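Local coordinates for hypothetical protein (Bacteroides caccae, PDB 4M8R) that is of unknown function, but joins an Ig-like N-terminal domain to a WD40-like, probably propeller-forming domain, at residues Ser371-Leu385 against Leu411-Asn423. Residues are numbered along the deposited sequence; the frame is centred on the assembly and turned at random.
With EDO (1,2-ethanediol), chain H.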
loop_
_atom_site.group_PDB
_atom_site.type_symbol
_atom_site.label_atom_id
_atom_site.label_comp_id
_atom_site.label_asym_id
_atom_site.label_seq_id
_atom_site.Cartn_x
_atom_site.Cartn_y
_atom_site.Cartn_z
ATOM N N SER A 371 26.778 -18.134 15.500
ATOM C CA SER A 371 26.073 -17.416 14.457
ATOM C C SER A 371 24.652 -17.108 14.905
ATOM O O SER A 371 24.036 -17.896 15.626
ATOM C CB SER A 371 26.045 -18.240 13.172
ATOM O OG SER A 371 25.705 -17.438 12.055
ATOM N N ILE A 372 24.153 -15.944 14.490
ATOM C CA ILE A 372 22.758 -15.556 14.695
ATOM C C ILE A 372 22.224 -15.001 13.381
ATOM O O ILE A 372 22.918 -14.261 12.688
ATOM C CB ILE A 372 22.610 -14.475 15.791
ATOM C CG1 ILE A 372 23.288 -14.919 17.089
ATOM C CG2 ILE A 372 21.137 -14.171 16.048
ATOM C CD1 ILE A 372 23.151 -13.929 18.224
ATOM N N THR A 373 20.985 -15.346 13.052
ATOM C CA THR A 373 20.362 -14.860 11.826
ATOM C C THR A 373 18.834 -14.926 11.939
ATOM O O THR A 373 18.312 -15.561 12.856
ATOM C CB THR A 373 20.892 -15.638 10.604
ATOM O OG1 THR A 373 20.342 -15.094 9.398
ATOM C CG2 THR A 373 20.572 -17.132 10.720
ATOM N N ASN A 374 18.130 -14.257 11.021
ATOM C CA ASN A 374 16.685 -14.052 11.145
ATOM C C ASN A 374 15.916 -14.546 9.936
ATOM O O ASN A 374 16.277 -14.246 8.803
ATOM C CB ASN A 374 16.369 -12.567 11.315
ATOM C CG ASN A 374 17.029 -11.959 12.532
ATOM O OD1 ASN A 374 18.243 -11.792 12.569
ATOM N ND2 ASN A 374 16.229 -11.609 13.527
ATOM N N ARG A 375 14.844 -15.290 10.188
ATOM C CA ARG A 375 13.941 -15.723 9.137
ATOM C C ARG A 375 12.779 -14.738 9.103
ATOM O O ARG A 375 11.946 -14.722 10.012
ATOM C CB ARG A 375 13.434 -17.144 9.405
ATOM C CG ARG A 375 13.013 -17.858 8.130
ATOM C CD ARG A 375 11.904 -18.874 8.329
ATOM N NE ARG A 375 12.284 -19.986 9.192
ATOM C CZ ARG A 375 11.728 -21.195 9.156
ATOM N NH1 ARG A 375 10.771 -21.483 8.279
ATOM N NH2 ARG A 375 12.148 -22.131 9.997
ATOM N N LEU A 376 12.723 -13.920 8.056
ATOM C CA LEU A 376 11.821 -12.767 8.045
ATOM C C LEU A 376 10.372 -13.048 7.655
ATOM O O LEU A 376 9.563 -12.131 7.686
ATOM C CB LEU A 376 12.402 -11.651 7.172
ATOM C CG LEU A 376 13.795 -11.167 7.595
ATOM C CD1 LEU A 376 14.254 -10.022 6.704
ATOM C CD2 LEU A 376 13.806 -10.750 9.060
ATOM N N ASP A 377 10.038 -14.292 7.304
ATOM C CA ASP A 377 8.615 -14.703 7.194
ATOM C C ASP A 377 8.047 -15.144 8.550
ATOM O O ASP A 377 6.870 -15.465 8.662
ATOM C CB ASP A 377 8.381 -15.783 6.114
ATOM C CG ASP A 377 9.210 -17.048 6.326
ATOM O OD1 ASP A 377 10.051 -17.071 7.240
ATOM O OD2 ASP A 377 9.030 -18.016 5.557
ATOM N N ARG A 378 8.903 -15.171 9.568
ATOM C CA ARG A 378 8.475 -15.282 10.957
ATOM C C ARG A 378 8.547 -13.900 11.573
ATOM O O ARG A 378 9.194 -13.006 11.025
ATOM C CB ARG A 378 9.396 -16.227 11.732
ATOM C CG ARG A 378 9.402 -17.654 11.216
ATOM C CD ARG A 378 8.055 -18.314 11.452
ATOM N NE ARG A 378 8.074 -19.744 11.165
ATOM C CZ ARG A 378 7.891 -20.285 9.962
ATOM N NH1 ARG A 378 7.675 -19.530 8.883
ATOM N NH2 ARG A 378 7.924 -21.605 9.835
ATOM N N ILE A 379 7.891 -13.732 12.717
ATOM C CA ILE A 379 8.016 -12.515 13.504
ATOM C C ILE A 379 8.479 -12.873 14.910
ATOM O O ILE A 379 8.090 -13.905 15.454
ATOM C CB ILE A 379 6.699 -11.709 13.563
ATOM C CG1 ILE A 379 5.522 -12.590 14.007
ATOM C CG2 ILE A 379 6.404 -11.086 12.202
ATOM C CD1 ILE A 379 4.279 -11.804 14.374
ATOM N N GLY A 380 9.330 -12.028 15.478
ATOM C CA GLY A 380 9.782 -12.186 16.856
ATOM C C GLY A 380 10.601 -13.431 17.132
ATOM O O GLY A 380 10.489 -14.018 18.207
ATOM N N THR A 381 11.431 -13.839 16.176
ATOM C CA THR A 381 12.337 -14.963 16.392
ATOM C C THR A 381 13.741 -14.651 15.904
ATOM O O THR A 381 13.937 -13.807 15.029
ATOM C CB THR A 381 11.865 -16.259 15.693
ATOM O OG1 THR A 381 12.025 -16.134 14.276
ATOM C CG2 THR A 381 10.409 -16.561 16.014
ATOM N N ILE A 382 14.708 -15.341 16.493
ATOM C CA ILE A 382 16.062 -15.400 15.965
ATOM C C ILE A 382 16.441 -16.859 15.804
ATOM O O ILE A 382 15.887 -17.734 16.474
ATOM C CB ILE A 382 17.087 -14.701 16.877
ATOM C CG1 ILE A 382 17.060 -15.276 18.297
ATOM C CG2 ILE A 382 16.821 -13.204 16.909
ATOM C CD1 ILE A 382 18.183 -14.763 19.176
ATOM N N THR A 383 17.378 -17.114 14.903
ATOM C CA THR A 383 17.887 -18.451 14.686
ATOM C C THR A 383 19.343 -18.452 15.074
ATOM O O THR A 383 20.106 -17.587 14.649
ATOM C CB THR A 383 17.724 -18.864 13.225
ATOM O OG1 THR A 383 16.331 -18.814 12.884
ATOM C CG2 THR A 383 18.260 -20.270 13.000
ATOM N N VAL A 384 19.723 -19.432 15.886
ATOM C CA VAL A 384 21.019 -19.436 16.540
ATOM C C VAL A 384 21.747 -20.750 16.295
ATOM O O VAL A 384 21.128 -21.811 16.263
ATOM C CB VAL A 384 20.847 -19.215 18.053
ATOM C CG1 VAL A 384 22.179 -19.322 18.777
ATOM C CG2 VAL A 384 20.208 -17.858 18.310
ATOM N N LEU A 385 23.065 -20.656 16.126
ATOM C CA LEU A 385 23.921 -21.813 15.936
ATOM C C LEU A 385 24.869 -21.944 17.129
ATOM O O LEU A 385 25.677 -21.050 17.375
ATOM C CB LEU A 385 24.714 -21.661 14.637
ATOM C CG LEU A 385 25.538 -22.866 14.174
ATOM C CD1 LEU A 385 24.647 -24.018 13.730
ATOM C CD2 LEU A 385 26.460 -22.449 13.044
ATOM N N LEU A 411 19.064 -30.642 11.736
ATOM C CA LEU A 411 20.292 -29.856 11.629
ATOM C C LEU A 411 21.192 -29.991 12.867
ATOM O O LEU A 411 21.355 -29.045 13.649
ATOM C CB LEU A 411 19.926 -28.388 11.371
ATOM C CG LEU A 411 18.842 -28.136 10.318
ATOM C CD1 LEU A 411 18.572 -26.646 10.213
ATOM C CD2 LEU A 411 19.213 -28.706 8.955
ATOM N N SER A 412 21.771 -31.180 13.027
ATOM C CA SER A 412 22.743 -31.454 14.090
ATOM C C SER A 412 24.178 -31.571 13.556
ATOM O O SER A 412 25.131 -31.256 14.274
ATOM C CB SER A 412 22.364 -32.735 14.837
ATOM O OG SER A 412 21.104 -32.598 15.469
ATOM N N ASP A 413 24.334 -32.030 12.312
ATOM C CA ASP A 413 25.667 -32.156 11.700
ATOM C C ASP A 413 26.326 -30.779 11.534
ATOM O O ASP A 413 27.300 -30.478 12.227
ATOM C CB ASP A 413 25.626 -32.950 10.372
ATOM C CG ASP A 413 24.650 -32.372 9.345
ATOM O OD1 ASP A 413 23.682 -31.678 9.728
ATOM O OD2 ASP A 413 24.854 -32.623 8.140
HETATM N N MSE A 414 25.772 -29.952 10.645
HETATM C CA MSE A 414 26.165 -28.548 10.473
HETATM C C MSE A 414 27.643 -28.272 10.660
HETATM O O MSE A 414 28.052 -27.769 11.709
HETATM C CB MSE A 414 25.357 -27.688 11.459
HETATM C CG MSE A 414 23.840 -27.879 11.361
HETATM SE SE MSE A 414 23.103 -27.200 9.656
HETATM C CE MSE A 414 22.604 -25.414 10.304
ATOM N N PRO A 415 28.465 -28.582 9.638
ATOM C CA PRO A 415 29.894 -28.251 9.680
ATOM C C PRO A 415 30.173 -26.792 9.274
ATOM O O PRO A 415 30.939 -26.538 8.338
ATOM C CB PRO A 415 30.499 -29.239 8.677
ATOM C CG PRO A 415 29.421 -29.433 7.670
ATOM C CD PRO A 415 28.117 -29.334 8.419
ATOM N N TYR A 416 29.558 -25.852 9.996
ATOM C CA TYR A 416 29.618 -24.422 9.675
ATOM C C TYR A 416 29.832 -23.587 10.934
ATOM O O TYR A 416 29.381 -23.961 12.018
ATOM C CB TYR A 416 28.305 -23.945 9.039
ATOM C CG TYR A 416 27.702 -24.844 7.983
ATOM C CD1 TYR A 416 28.360 -25.082 6.786
ATOM C CD2 TYR A 416 26.452 -25.427 8.171
ATOM C CE1 TYR A 416 27.805 -25.896 5.812
ATOM C CE2 TYR A 416 25.887 -26.242 7.200
ATOM C CZ TYR A 416 26.568 -26.471 6.024
ATOM O OH TYR A 416 26.017 -27.276 5.058
ATOM N N ASN A 417 30.497 -22.444 10.774
ATOM C CA ASN A 417 30.565 -21.415 11.824
ATOM C C ASN A 417 29.587 -20.271 11.577
ATOM O O ASN A 417 29.230 -19.546 12.508
ATOM C CB ASN A 417 31.984 -20.839 11.944
ATOM C CG ASN A 417 32.863 -21.635 12.890
ATOM O OD1 ASN A 417 32.442 -21.998 13.989
ATOM N ND2 ASN A 417 34.098 -21.896 12.475
ATOM N N SER A 418 29.175 -20.103 10.325
ATOM C CA SER A 418 28.199 -19.086 9.964
ATOM C C SER A 418 27.079 -19.710 9.156
ATOM O O SER A 418 27.327 -20.458 8.206
ATOM C CB SER A 418 28.861 -17.981 9.145
ATOM O OG SER A 418 29.984 -17.456 9.825
ATOM N N VAL A 419 25.846 -19.410 9.551
ATOM C CA VAL A 419 24.677 -19.736 8.741
ATOM C C VAL A 419 23.836 -18.484 8.561
ATOM O O VAL A 419 23.886 -17.574 9.387
ATOM C CB VAL A 419 23.814 -20.859 9.354
ATOM C CG1 VAL A 419 24.573 -22.176 9.331
ATOM C CG2 VAL A 419 23.364 -20.507 10.767
ATOM N N VAL A 420 23.064 -18.449 7.482
ATOM C CA VAL A 420 22.264 -17.283 7.147
ATOM C C VAL A 420 20.951 -17.694 6.502
ATOM O O VAL A 420 20.923 -18.550 5.621
ATOM C CB VAL A 420 23.048 -16.324 6.213
ATOM C CG1 VAL A 420 23.598 -17.062 4.995
ATOM C CG2 VAL A 420 22.177 -15.153 5.782
ATOM N N TRP A 421 19.859 -17.090 6.959
ATOM C CA TRP A 421 18.569 -17.229 6.294
ATOM C C TRP A 421 18.534 -16.310 5.071
ATOM O O TRP A 421 19.007 -15.174 5.132
ATOM C CB TRP A 421 17.433 -16.842 7.238
ATOM C CG TRP A 421 17.013 -17.910 8.207
ATOM C CD1 TRP A 421 17.150 -17.886 9.561
ATOM C CD2 TRP A 421 16.366 -19.148 7.891
ATOM N NE1 TRP A 421 16.635 -19.028 10.108
ATOM C CE2 TRP A 421 16.147 -19.822 9.107
ATOM C CE3 TRP A 421 15.952 -19.748 6.699
ATOM C CZ2 TRP A 421 15.531 -21.074 9.172
ATOM C CZ3 TRP A 421 15.342 -20.996 6.760
ATOM C CH2 TRP A 421 15.136 -21.644 7.990
ATOM N N ALA A 422 17.971 -16.791 3.967
ATOM C CA ALA A 422 17.911 -15.982 2.752
ATOM C C ALA A 422 16.794 -16.374 1.811
ATOM O O ALA A 422 16.399 -17.535 1.744
ATOM C CB ALA A 422 19.236 -16.045 2.013
ATOM N N ASN A 423 16.273 -15.371 1.111
ATOM C CA ASN A 423 15.452 -15.581 -0.077
ATOM C C ASN A 423 15.740 -14.474 -1.094
ATOM O O ASN A 423 16.683 -13.689 -0.904
ATOM C CB ASN A 423 13.961 -15.644 0.272
ATOM C CG ASN A 423 13.383 -14.295 0.656
ATOM O OD1 ASN A 423 14.111 -13.344 0.936
ATOM N ND2 ASN A 423 12.061 -14.208 0.662
ATOM O OXT ASN A 423 15.050 -14.343 -2.110
HETATM C C1 EDO H . 22.182 -10.567 13.783
HETATM O O1 EDO H . 23.007 -10.897 12.662
HETATM C C2 EDO H . 20.732 -10.832 13.405
HETATM O O2 EDO H . 19.854 -10.629 14.521
#
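W421 packs against R375, T373 and T383 where the C-terminal strand 419-422 meets the edge strand 368-373 of the neighbouring four-stranded sheet, consistent with adjacent propeller blades. Strands 371-373 and 419-422 run nearly parallel, yet their axes come no nearer than 6.5 Å, and side-chain hydroxyls bridge the interval. V419 N donates to S371 OG at 3.2 Å, and two residues on W421 N donates to T373 OG1, almost straight at 170°; with OG1 anti to its own backbone N (chi1 -176°), the hydroxyl reaches that amide.

From the backbone outward, W421 CB lies 3.2 Å from N374 O. CD1 lies 3.7 Å from T373 CG2, which approaches obliquely, while NE1 donates to T383 OG1 at 2.8 Å, that hydroxyl near the indole plane and also bonded to D397. Over one face, R375 CB sits 3.6 Å from the five-membered ring centroid (CH-pi), CG covers the middle of the indole, and NE reaches CZ2 at 3.4 Å. Farther out, CH2 meets a face of the R375 guanidinium, the planes 37° apart. With W421 cut back to an alanine, T383 OG1 loses its indole donor, and the R375 chain, without that face, is likely to turn freely. The indole probably helps orient a guanidinium whose NH1 forms a salt bridge with E135 of the second subunit, while the hydroxyls satisfy buried strand amides.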